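Local coordinates for glyoxalase-related enzyme, AraC type (Clostridium phytofermentans, PDB 3BT3), which is of unknown function but belongs to the VOC (glyoxalase/bleomycin-resistance) superfamily and may serve as the ligand-sensing part of an AraC-type transcription regulator, at residues 31-34 with 35-39; 106-110 with 111-115. All coordinates share one frame; numbering follows the deposited sequence.

Interaction 1 of 2, residues 31-34 with 35-39; sequences DMDK and TVKWF
In V36, CG1 stands anti to the backbone N (chi1 163°), which leaves CG2 beside that N and 3.4 Å from M32 O. K37 has its CG beside its own N (chi1 -84°), and the start of its chain lies alongside the carbonyl of D33, CG to D33 O 3.5 Å. Four successive i+4 to i backbone bonds run through the first two turns of helix 32-41, among them V36 N to M32 O at 2.8 Å and K37 N to D33 O at 2.9 Å.

This helix follows the first strand of a βαβββ module of the VOC fold and packs on its sheet: M32 and V36, both buried, rest on L83 of strand 81-85. The T35 hydroxyl is hydrogen-bonded to T29 and D135, and K34 NZ to T134, tying this flank to the strand before it and to the 133-135 loop. K37 NZ ends 4.5 Å from D33 OD1, too far apart for a salt bridge; D33 makes its ion pair with R52. At the N-cap position D31 takes part through its carbonyl, which accepts T35 N; the carboxylates of D31 and D33 could act on the helix dipole only electrostatically, and K37 would add a weak, through-space attraction.

Interaction 2 of 2, residues 106-110 with 111-115; sequences KYVKE and NGWDQ
N111 points ND2 at one face of the Y107 ring, 3.3 Å above the plane and over its centre, with the amide plane nearly perpendicular to it (81°), an amino-aromatic arrangement. The asparagine torsion sets this up: CG lies beside its own N (chi1 -78°), turning ND2 back over the preceding turn, where it is also 3.0 Å from Y107 O. A second contact joins V108 and W113, side by side and pointing the same way, with V108 CG1 3.7 Å from W113 CB. On the outer side the bent chain of K109 crosses D114 at about a right angle; K109 CE lies 3.1 Å from D114 OD1, so the carboxylate rests against the methylenes, and NZ adds a long salt bridge to OD1 at 4.0 Å.

A Schellman motif positions these groups as the helix ends. Its 6→1 bond, W113 N to V108 O, is weak, and its 5→2 bond joins G112 N to K109 O at 3.0 Å; the V108–W113 contact is the hydrophobic pair that commonly accompanies it. G112, with phi 87°, takes a left-handed backbone conformation that lets the chain leave the helix. N111 N bonds to Y107 O at 2.9 Å and more weakly to V108 O. One turn back, K106 and E110 form a salt bridge along the helix surface.

Farther out, Y107 packs on R16 of the second subunit. V108 and W113 both touch I42 and I131, so the C-terminal end of helix 101-110 and the connection toward strand 120-122 are seated against strand 126-132 and the loop after helix 32-41.

How the interactions relate
Interaction 1 opens helix 32-41 and interaction 2 closes helix 101-110; their centres are about 16 Å apart. The two helices hold equivalent places in successive halves of the chain, each following the first strand of a four-stranded mixed sheet of order 1-4-3-2, the paired beta-alpha-beta-beta-beta modules of the VOC fold. The contacts meet directly through two tryptophans: W38 and W113 are edge-to-face, with W38 NE1 3.5 Å from W113 CE3. Around this junction W38 also touches L43, T133 and T134, and V108 reaches L43 as well, which joins the two halves. Neither contact includes a metal or bound ligand.

Interaction 1 of 2, residues 31-34 with 35-39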
loop_
_atom_site.group_PDB
_atom_site.type_symbol
_atom_site.label_atom_id
_atom_site.label_comp_id
_atom_site.label_asym_id
_atom_site.label_seq_id
_atom_site.Cartn_x
_atom_site.Cartn_y
_atom_site.Cartn_z
ATOM N N ASP A 31 -12.144 -12.411 7.681
ATOM C CA ASP A 31 -11.842 -13.837 7.571
ATOM C C ASP A 31 -10.667 -14.032 6.601
ATOM O O ASP A 31 -10.846 -14.253 5.404
ATOM C CB ASP A 31 -13.079 -14.619 7.103
ATOM C CG ASP A 31 -12.919 -16.135 7.284
ATOM O OD1 ASP A 31 -13.920 -16.869 7.112
ATOM O OD2 ASP A 31 -11.796 -16.598 7.598
ATOM N N MET A 32 -9.463 -13.960 7.156
ATOM C CA MET A 32 -8.209 -14.067 6.407
ATOM C C MET A 32 -8.081 -15.273 5.471
ATOM O O MET A 32 -7.666 -15.125 4.317
ATOM C CB MET A 32 -7.027 -14.028 7.394
ATOM C CG MET A 32 -5.767 -13.370 6.843
ATOM S SD MET A 32 -4.645 -12.786 8.160
ATOM C CE MET A 32 -3.640 -14.011 8.168
ATOM N N ASP A 33 -8.418 -16.463 5.958
ATOM C CA ASP A 33 -8.342 -17.662 5.138
ATOM C C ASP A 33 -9.113 -17.521 3.831
ATOM O O ASP A 33 -8.588 -17.842 2.761
ATOM C CB ASP A 33 -8.868 -18.857 5.919
ATOM C CG ASP A 33 -7.845 -19.409 6.885
ATOM O OD1 ASP A 33 -6.880 -20.051 6.417
ATOM O OD2 ASP A 33 -8.000 -19.193 8.107
ATOM N N LYS A 34 -10.351 -17.034 3.911
ATOM C CA LYS A 34 -11.163 -16.867 2.708
ATOM C C LYS A 34 -10.522 -15.847 1.758
ATOM O O LYS A 34 -10.548 -16.028 0.538
ATOM C CB LYS A 34 -12.595 -16.432 3.070
ATOM C CG LYS A 34 -13.490 -16.179 1.851
ATOM C CD LYS A 34 -14.960 -15.990 2.224
ATOM C CE LYS A 34 -15.233 -14.612 2.808
ATOM N NZ LYS A 34 -15.078 -13.520 1.796
ATOM N N THR A 35 -9.948 -14.784 2.324
ATOM C CA THR A 35 -9.292 -13.740 1.539
ATOM C C THR A 35 -8.073 -14.303 0.823
ATOM O O THR A 35 -7.859 -14.047 -0.358
ATOM C CB THR A 35 -8.850 -12.583 2.435
ATOM O OG1 THR A 35 -10.012 -11.950 2.980
ATOM C CG2 THR A 35 -8.030 -11.559 1.649
ATOM N N VAL A 36 -7.290 -15.089 1.548
ATOM C CA VAL A 36 -6.099 -15.709 0.987
ATOM C C VAL A 36 -6.451 -16.715 -0.116
ATOM O O VAL A 36 -5.733 -16.822 -1.112
ATOM C CB VAL A 36 -5.294 -16.421 2.098
ATOM C CG1 VAL A 36 -4.306 -17.395 1.500
ATOM C CG2 VAL A 36 -4.567 -15.398 2.937
ATOM N N LYS A 37 -7.544 -17.451 0.062
ATOM C CA LYS A 37 -7.955 -18.440 -0.930
ATOM C C LYS A 37 -8.382 -17.725 -2.199
ATOM O O LYS A 37 -8.158 -18.210 -3.309
ATOM C CB LYS A 37 -9.104 -19.299 -0.397
ATOM C CG LYS A 37 -8.637 -20.466 0.450
ATOM C CD LYS A 37 -9.800 -21.169 1.146
ATOM C CE LYS A 37 -9.367 -22.494 1.796
ATOM N NZ LYS A 37 -8.277 -22.336 2.814
ATOM N N TRP A 38 -8.974 -16.552 -2.027
ATOM C CA TRP A 38 -9.424 -15.774 -3.162
ATOM C C TRP A 38 -8.206 -15.291 -3.955
ATOM O O TRP A 38 -8.142 -15.466 -5.180
ATOM C CB TRP A 38 -10.258 -14.587 -2.687
ATOM C CG TRP A 38 -10.809 -13.790 -3.808
ATOM C CD1 TRP A 38 -11.948 -14.046 -4.519
ATOM C CD2 TRP A 38 -10.215 -12.637 -4.400
ATOM N NE1 TRP A 38 -12.099 -13.122 -5.523
ATOM C CE2 TRP A 38 -11.046 -12.244 -5.475
ATOM C CE3 TRP A 38 -9.060 -11.893 -4.130
ATOM C CZ2 TRP A 38 -10.752 -11.140 -6.288
ATOM C CZ3 TRP A 38 -8.769 -10.793 -4.937
ATOM C CH2 TRP A 38 -9.614 -10.430 -6.003
ATOM N N PHE A 39 -7.237 -14.701 -3.259
ATOM C CA PHE A 39 -6.045 -14.217 -3.927
ATOM C C PHE A 39 -5.354 -15.352 -4.666
ATOM O O PHE A 39 -4.715 -15.134 -5.694
ATOM C CB PHE A 39 -5.067 -13.596 -2.926
ATOM C CG PHE A 39 -5.260 -12.125 -2.722
ATOM C CD1 PHE A 39 -6.120 -11.649 -1.740
ATOM C CD2 PHE A 39 -4.582 -11.213 -3.520
ATOM C CE1 PHE A 39 -6.301 -10.292 -1.560
ATOM C CE2 PHE A 39 -4.756 -9.848 -3.348
ATOM C CZ PHE A 39 -5.612 -9.386 -2.371
#

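Interaction 2 of 2, residues 106-110 with 111-115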
loop_
_atom_site.group_PDB
_atom_site.type_symbol
_atom_site.label_atom_id
_atom_site.label_comp_id
_atom_site.label_asym_id
_atom_site.label_seq_id
_atom_site.Cartn_x
_atom_site.Cartn_y
_atom_site.Cartn_z
ATOM N N LYS A 106 -8.295 -12.377 -18.527
ATOM C CA LYS A 106 -8.659 -13.707 -18.982
ATOM C C LYS A 106 -8.473 -14.731 -17.860
ATOM O O LYS A 106 -9.294 -15.643 -17.694
ATOM C CB LYS A 106 -7.807 -14.081 -20.192
ATOM C CG LYS A 106 -8.075 -15.458 -20.765
ATOM C CD LYS A 106 -7.425 -15.577 -22.141
ATOM C CE LYS A 106 -7.558 -16.974 -22.730
ATOM N NZ LYS A 106 -6.701 -17.971 -22.016
ATOM N N TYR A 107 -7.400 -14.576 -17.088
ATOM C CA TYR A 107 -7.131 -15.489 -15.982
ATOM C C TYR A 107 -8.255 -15.415 -14.951
ATOM O O TYR A 107 -8.799 -16.435 -14.537
ATOM C CB TYR A 107 -5.808 -15.132 -15.316
ATOM C CG TYR A 107 -5.321 -16.166 -14.333
ATOM C CD1 TYR A 107 -4.854 -17.403 -14.774
ATOM C CD2 TYR A 107 -5.287 -15.896 -12.963
ATOM C CE1 TYR A 107 -4.358 -18.344 -13.881
ATOM C CE2 TYR A 107 -4.794 -16.831 -12.060
ATOM C CZ TYR A 107 -4.327 -18.053 -12.525
ATOM O OH TYR A 107 -3.801 -18.974 -11.645
ATOM N N VAL A 108 -8.590 -14.194 -14.540
ATOM C CA VAL A 108 -9.651 -13.972 -13.571
ATOM C C VAL A 108 -10.953 -14.568 -14.104
ATOM O O VAL A 108 -11.583 -15.399 -13.443
ATOM C CB VAL A 108 -9.845 -12.454 -13.290
ATOM C CG1 VAL A 108 -11.073 -12.228 -12.428
ATOM C CG2 VAL A 108 -8.612 -11.891 -12.590
ATOM N N LYS A 109 -11.356 -14.148 -15.303
ATOM C CA LYS A 109 -12.585 -14.671 -15.896
ATOM C C LYS A 109 -12.544 -16.192 -15.983
ATOM O O LYS A 109 -13.512 -16.868 -15.648
ATOM C CB LYS A 109 -12.811 -14.079 -17.293
ATOM C CG LYS A 109 -13.650 -12.794 -17.308
ATOM C CD LYS A 109 -15.023 -13.031 -16.685
ATOM C CE LYS A 109 -16.120 -12.229 -17.377
ATOM N NZ LYS A 109 -15.977 -10.750 -17.212
ATOM N N GLU A 110 -11.412 -16.726 -16.425
ATOM C CA GLU A 110 -11.257 -18.166 -16.556
ATOM C C GLU A 110 -11.432 -18.876 -15.230
ATOM O O GLU A 110 -11.870 -20.030 -15.196
ATOM C CB GLU A 110 -9.886 -18.510 -17.139
ATOM C CG GLU A 110 -9.956 -19.076 -18.540
ATOM C CD GLU A 110 -10.482 -18.073 -19.558
ATOM O OE1 GLU A 110 -11.525 -17.427 -19.288
ATOM O OE2 GLU A 110 -9.851 -17.936 -20.633
ATOM N N ASN A 111 -11.091 -18.198 -14.137
ATOM C CA ASN A 111 -11.228 -18.814 -12.830
ATOM C C ASN A 111 -12.587 -18.605 -12.178
ATOM O O ASN A 111 -12.755 -18.850 -10.986
ATOM C CB ASN A 111 -10.098 -18.367 -11.909
ATOM C CG ASN A 111 -8.805 -19.107 -12.194
ATOM O OD1 ASN A 111 -8.760 -20.341 -12.133
ATOM N ND2 ASN A 111 -7.746 -18.365 -12.508
ATOM N N GLY A 112 -13.552 -18.150 -12.971
ATOM C CA GLY A 112 -14.903 -17.984 -12.472
ATOM C C GLY A 112 -15.318 -16.704 -11.786
ATOM O O GLY A 112 -16.470 -16.581 -11.373
ATOM N N TRP A 113 -14.409 -15.747 -11.656
ATOM C CA TRP A 113 -14.768 -14.497 -11.011
ATOM C C TRP A 113 -15.327 -13.536 -12.068
ATOM O O TRP A 113 -14.659 -13.235 -13.060
ATOM C CB TRP A 113 -13.543 -13.909 -10.322
ATOM C CG TRP A 113 -13.869 -12.813 -9.382
ATOM C CD1 TRP A 113 -13.671 -11.484 -9.577
ATOM C CD2 TRP A 113 -14.470 -12.947 -8.093
ATOM N NE1 TRP A 113 -14.110 -10.776 -8.490
ATOM C CE2 TRP A 113 -14.607 -11.652 -7.562
ATOM C CE3 TRP A 113 -14.905 -14.042 -7.334
ATOM C CZ2 TRP A 113 -15.163 -11.414 -6.301
ATOM C CZ3 TRP A 113 -15.459 -13.807 -6.077
ATOM C CH2 TRP A 113 -15.582 -12.503 -5.574
ATOM N N ASP A 114 -16.556 -13.069 -11.860
ATOM C CA ASP A 114 -17.195 -12.171 -12.813
ATOM C C ASP A 114 -17.213 -10.706 -12.430
ATOM O O ASP A 114 -17.595 -9.865 -13.241
ATOM C CB ASP A 114 -18.628 -12.625 -13.106
ATOM C CG ASP A 114 -18.683 -13.692 -14.184
ATOM O OD1 ASP A 114 -17.968 -13.525 -15.203
ATOM O OD2 ASP A 114 -19.434 -14.685 -14.026
ATOM N N GLN A 115 -16.802 -10.398 -11.203
ATOM C CA GLN A 115 -16.775 -9.019 -10.745
ATOM C C GLN A 115 -15.438 -8.364 -11.087
ATOM O O GLN A 115 -14.637 -8.026 -10.209
ATOM C CB GLN A 115 -17.025 -8.955 -9.242
ATOM C CG GLN A 115 -18.312 -9.617 -8.799
ATOM C CD GLN A 115 -18.521 -9.484 -7.305
ATOM O OE1 GLN A 115 -18.746 -8.386 -6.798
ATOM N NE2 GLN A 115 -18.436 -10.602 -6.587
#